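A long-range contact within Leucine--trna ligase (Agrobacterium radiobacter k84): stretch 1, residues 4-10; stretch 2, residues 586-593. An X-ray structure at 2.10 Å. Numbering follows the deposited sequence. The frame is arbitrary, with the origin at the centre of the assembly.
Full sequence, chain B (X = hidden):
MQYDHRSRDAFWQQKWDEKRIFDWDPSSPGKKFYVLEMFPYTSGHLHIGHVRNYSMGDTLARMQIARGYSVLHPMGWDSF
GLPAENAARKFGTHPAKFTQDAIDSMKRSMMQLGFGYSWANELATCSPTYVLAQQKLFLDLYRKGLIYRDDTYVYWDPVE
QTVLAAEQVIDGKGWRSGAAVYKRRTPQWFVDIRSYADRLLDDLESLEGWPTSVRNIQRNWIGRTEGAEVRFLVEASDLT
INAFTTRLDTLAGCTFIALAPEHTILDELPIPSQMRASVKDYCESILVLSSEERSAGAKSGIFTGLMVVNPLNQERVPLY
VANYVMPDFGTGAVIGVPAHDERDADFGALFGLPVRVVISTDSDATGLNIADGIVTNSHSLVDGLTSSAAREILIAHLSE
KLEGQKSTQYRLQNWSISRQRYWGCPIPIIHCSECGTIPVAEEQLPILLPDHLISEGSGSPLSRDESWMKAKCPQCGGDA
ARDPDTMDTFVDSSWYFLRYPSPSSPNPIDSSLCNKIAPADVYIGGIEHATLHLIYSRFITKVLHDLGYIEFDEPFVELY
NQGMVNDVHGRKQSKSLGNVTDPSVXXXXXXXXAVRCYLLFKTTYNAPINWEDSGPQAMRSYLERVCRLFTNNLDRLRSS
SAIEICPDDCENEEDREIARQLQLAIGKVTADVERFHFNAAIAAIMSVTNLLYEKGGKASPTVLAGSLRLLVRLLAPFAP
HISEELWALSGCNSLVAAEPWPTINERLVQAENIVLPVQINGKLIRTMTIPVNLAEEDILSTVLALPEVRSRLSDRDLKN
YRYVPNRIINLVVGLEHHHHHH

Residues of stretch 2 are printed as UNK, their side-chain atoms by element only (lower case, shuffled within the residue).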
# COMPACT_ATOMS: atom_id res chain seq x y z
N ASP B 4 30.00 -10.18 17.97
CA ASP B 4 29.58 -11.54 17.62
C ASP B 4 28.05 -11.61 17.47
O ASP B 4 27.32 -12.04 18.36
CB ASP B 4 30.08 -12.49 18.69
CG ASP B 4 29.71 -13.96 18.44
OD1 ASP B 4 29.55 -14.41 17.29
OD2 ASP B 4 29.64 -14.68 19.44
N HIS B 5 27.59 -11.18 16.30
CA HIS B 5 26.16 -11.16 15.96
C HIS B 5 25.49 -12.56 16.01
O HIS B 5 24.32 -12.65 16.30
CB HIS B 5 25.96 -10.51 14.55
CG HIS B 5 26.73 -11.19 13.45
ND1 HIS B 5 27.95 -10.73 13.00
CD2 HIS B 5 26.46 -12.30 12.74
CE1 HIS B 5 28.39 -11.52 12.04
NE2 HIS B 5 27.51 -12.50 11.87
N ARG B 6 26.25 -13.62 15.71
CA ARG B 6 25.75 -15.00 15.64
C ARG B 6 25.30 -15.53 17.01
O ARG B 6 24.55 -16.47 17.06
CB ARG B 6 26.78 -15.94 15.04
CG ARG B 6 27.07 -15.80 13.55
CD ARG B 6 28.22 -16.73 13.15
NE ARG B 6 28.78 -16.48 11.81
CZ ARG B 6 29.68 -15.53 11.51
NH1 ARG B 6 30.13 -14.67 12.42
NH2 ARG B 6 30.11 -15.42 10.25
N SER B 7 25.78 -14.96 18.11
CA SER B 7 25.17 -15.25 19.39
C SER B 7 24.48 -14.04 19.98
O SER B 7 23.48 -14.21 20.66
CB SER B 7 26.18 -15.86 20.37
OG SER B 7 27.35 -15.09 20.44
N ARG B 8 24.97 -12.82 19.70
CA ARG B 8 24.49 -11.66 20.45
C ARG B 8 23.18 -11.14 19.96
O ARG B 8 22.38 -10.65 20.77
CB ARG B 8 25.56 -10.55 20.55
CG ARG B 8 26.80 -10.97 21.39
CD ARG B 8 26.53 -11.41 22.83
NE ARG B 8 26.23 -10.27 23.67
CZ ARG B 8 25.92 -10.29 24.98
NH1 ARG B 8 25.80 -11.39 25.66
NH2 ARG B 8 25.69 -9.14 25.63
N ASP B 9 22.93 -11.21 18.65
CA ASP B 9 21.62 -10.78 18.11
C ASP B 9 20.50 -11.51 18.86
O ASP B 9 19.53 -10.89 19.35
CB ASP B 9 21.50 -11.05 16.58
CG ASP B 9 22.31 -10.07 15.73
OD1 ASP B 9 22.97 -9.17 16.28
OD2 ASP B 9 22.35 -10.21 14.50
N ALA B 10 20.65 -12.84 18.97
CA ALA B 10 19.65 -13.68 19.67
C ALA B 10 19.54 -13.33 21.15
O ALA B 10 18.42 -13.28 21.74
CB ALA B 10 20.03 -15.15 19.51
N UNK B 586 22.80 -13.82 4.44
CA UNK B 586 23.37 -12.46 4.60
C UNK B 586 23.42 -12.07 6.09
O UNK B 586 24.44 -11.57 6.57
c UNK B 586 22.66 -11.46 3.69
c UNK B 586 22.66 -12.01 2.26
c UNK B 586 23.41 -10.15 3.71
N UNK B 587 22.37 -12.43 6.83
CA UNK B 587 22.27 -12.16 8.26
C UNK B 587 23.31 -12.94 9.03
O UNK B 587 23.94 -12.41 9.96
c UNK B 587 19.88 -11.49 8.14
c UNK B 587 20.84 -12.47 8.75
c UNK B 587 20.74 -12.48 10.26
N UNK B 588 23.55 -14.18 8.61
CA UNK B 588 24.57 -15.01 9.20
C UNK B 588 25.99 -14.45 8.98
O UNK B 588 26.88 -14.59 9.84
n UNK B 588 25.72 -18.45 11.52
c UNK B 588 25.34 -17.49 9.30
o UNK B 588 23.69 -17.51 11.08
c UNK B 588 24.49 -16.44 8.61
c UNK B 588 24.85 -17.83 10.71
N UNK B 589 26.24 -13.91 7.80
CA UNK B 589 27.57 -13.34 7.53
C UNK B 589 27.81 -11.98 8.24
O UNK B 589 28.88 -11.75 8.77
c UNK B 589 29.08 -12.44 5.68
c UNK B 589 27.82 -13.20 6.03
o UNK B 589 30.67 -12.34 3.89
o UNK B 589 28.63 -12.97 3.38
c UNK B 589 29.49 -12.60 4.21
N UNK B 590 26.81 -11.12 8.26
CA UNK B 590 26.99 -9.70 8.66
C UNK B 590 26.27 -9.26 9.92
O UNK B 590 26.56 -8.20 10.48
c UNK B 590 29.41 -8.62 5.14
c UNK B 590 26.77 -9.43 5.12
c UNK B 590 26.48 -8.82 7.53
c UNK B 590 27.54 -9.53 3.98
c UNK B 590 27.31 -8.94 6.28
c UNK B 590 28.87 -9.13 3.99
c UNK B 590 28.62 -8.52 6.29
N UNK B 591 25.28 -10.03 10.33
CA UNK B 591 24.40 -9.70 11.40
C UNK B 591 23.16 -8.98 10.90
O UNK B 591 23.16 -8.35 9.82
N UNK B 592 22.11 -9.02 11.70
CA UNK B 592 20.88 -8.31 11.32
C UNK B 592 21.01 -6.76 11.11
O UNK B 592 20.35 -6.15 10.26
c UNK B 592 19.84 -8.55 12.40
N UNK B 593 21.76 -6.15 11.98
CA UNK B 593 21.83 -4.64 11.97
C UNK B 593 22.42 -4.12 10.63
O UNK B 593 21.87 -3.24 9.98
o UNK B 593 20.84 -4.23 14.67
o UNK B 593 22.83 -4.72 15.41
c UNK B 593 22.71 -4.20 13.12
c UNK B 593 22.07 -4.40 14.48
O HOH W 1 23.54 -7.27 14.31

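Position 586 carries three side-chain carbons, one bonded to the other two, so it branches at CB. None comes within reach of stretch 1. This is a valine, V586, whose apolar branched side chain suits a buried site; its carbonyl O accepts a hydrogen bond from the backbone N of position 590.

Position 587 shows the same pattern, one carbon carrying two more. The CA-to-CB bond points sideways, and the nearest approach of the side chain is a methyl carbon 5.1 Å from D9 OD2; the closer approach comes from the backbone, whose O lies 3.8 Å from H5 CD2. The atoms again give valine, V587, a compact residue beside the contact.

At position 588 there are three carbons, the third holding one oxygen and one nitrogen, and this terminal nitrogen lies 3.4 Å from R6 CD. A chain of this length ending in an amide is glutamine, Q588. Its CA-to-CB bond points away from stretch 1, yet a chi2 of 69° (p) helps to bend the chain so that its end comes nearer. A flexible, uncharged polar chain suits this exposed place beside the aliphatic part of an arginine. The backbone O of Q588 does more: it accepts a hydrogen bond from H5 NE2 at 3.0 Å, lying near the plane of the imidazole, as a ring N-H requires. The same O lies over one face of the R6 guanidinium, 3.3 Å from R6 NE, where the angle is too poor for a hydrogen bond.

Position 589 has three carbons with two oxygens on the third, and its backbone O sits 3.3 Å from H5 CE1. The carboxylate marks a glutamate, E589. Its CA-to-CB bond points away and the residue is exposed, a fitting place for a charge.

Position 590 has one carbon followed by a six-carbon ring; only its backbone meets the histidine, with C 3.8 Å from H5 CE1. It is phenylalanine, F590. The CA-to-CB bond points away from stretch 1, and the residue is buried, as suits an apolar ring.

Position 591 has no side-chain atoms. Its CA lies over the face of the H5 ring, 3.8 Å from the centroid, in a CH-pi contact. It is therefore glycine, G591. A CB here would fall 2.8 Å from H5 CB, a clash, and at phi/psi 92/158 it would also jam against the preceding carbonyl O.

Position 592 bears a single carbon, 3.7 Å from D9 OD2: alanine, A592. Its backbone N donates to D9 OD2 at 3.1 Å, nearly straight at 168°, and the small methyl fits the buried space beside this carboxylate.

Position 593 has two carbons, the second with two oxygens, one 4.5 Å from D9 OD1: aspartate, D593. Water 1 bridges these like charges, donating to D9 OD1 (2.8 Å) and, weakly, to D593 OD2 (2.9 Å), and accepting from D593 N (3.1 Å). The buried carboxylate is also hydrogen-bonded elsewhere in the structure.

Side chains of helix 5-10 thus meet mainly backbone of stretch 2: H5 donates to the carbonyl of Q588 in helix 586-590, whose direction is 106° from its own, and packs on G591, while D9 accepts from the amide of A592 at the start of the next helix.

Stretch 2 (586-593) VVQEFGAD
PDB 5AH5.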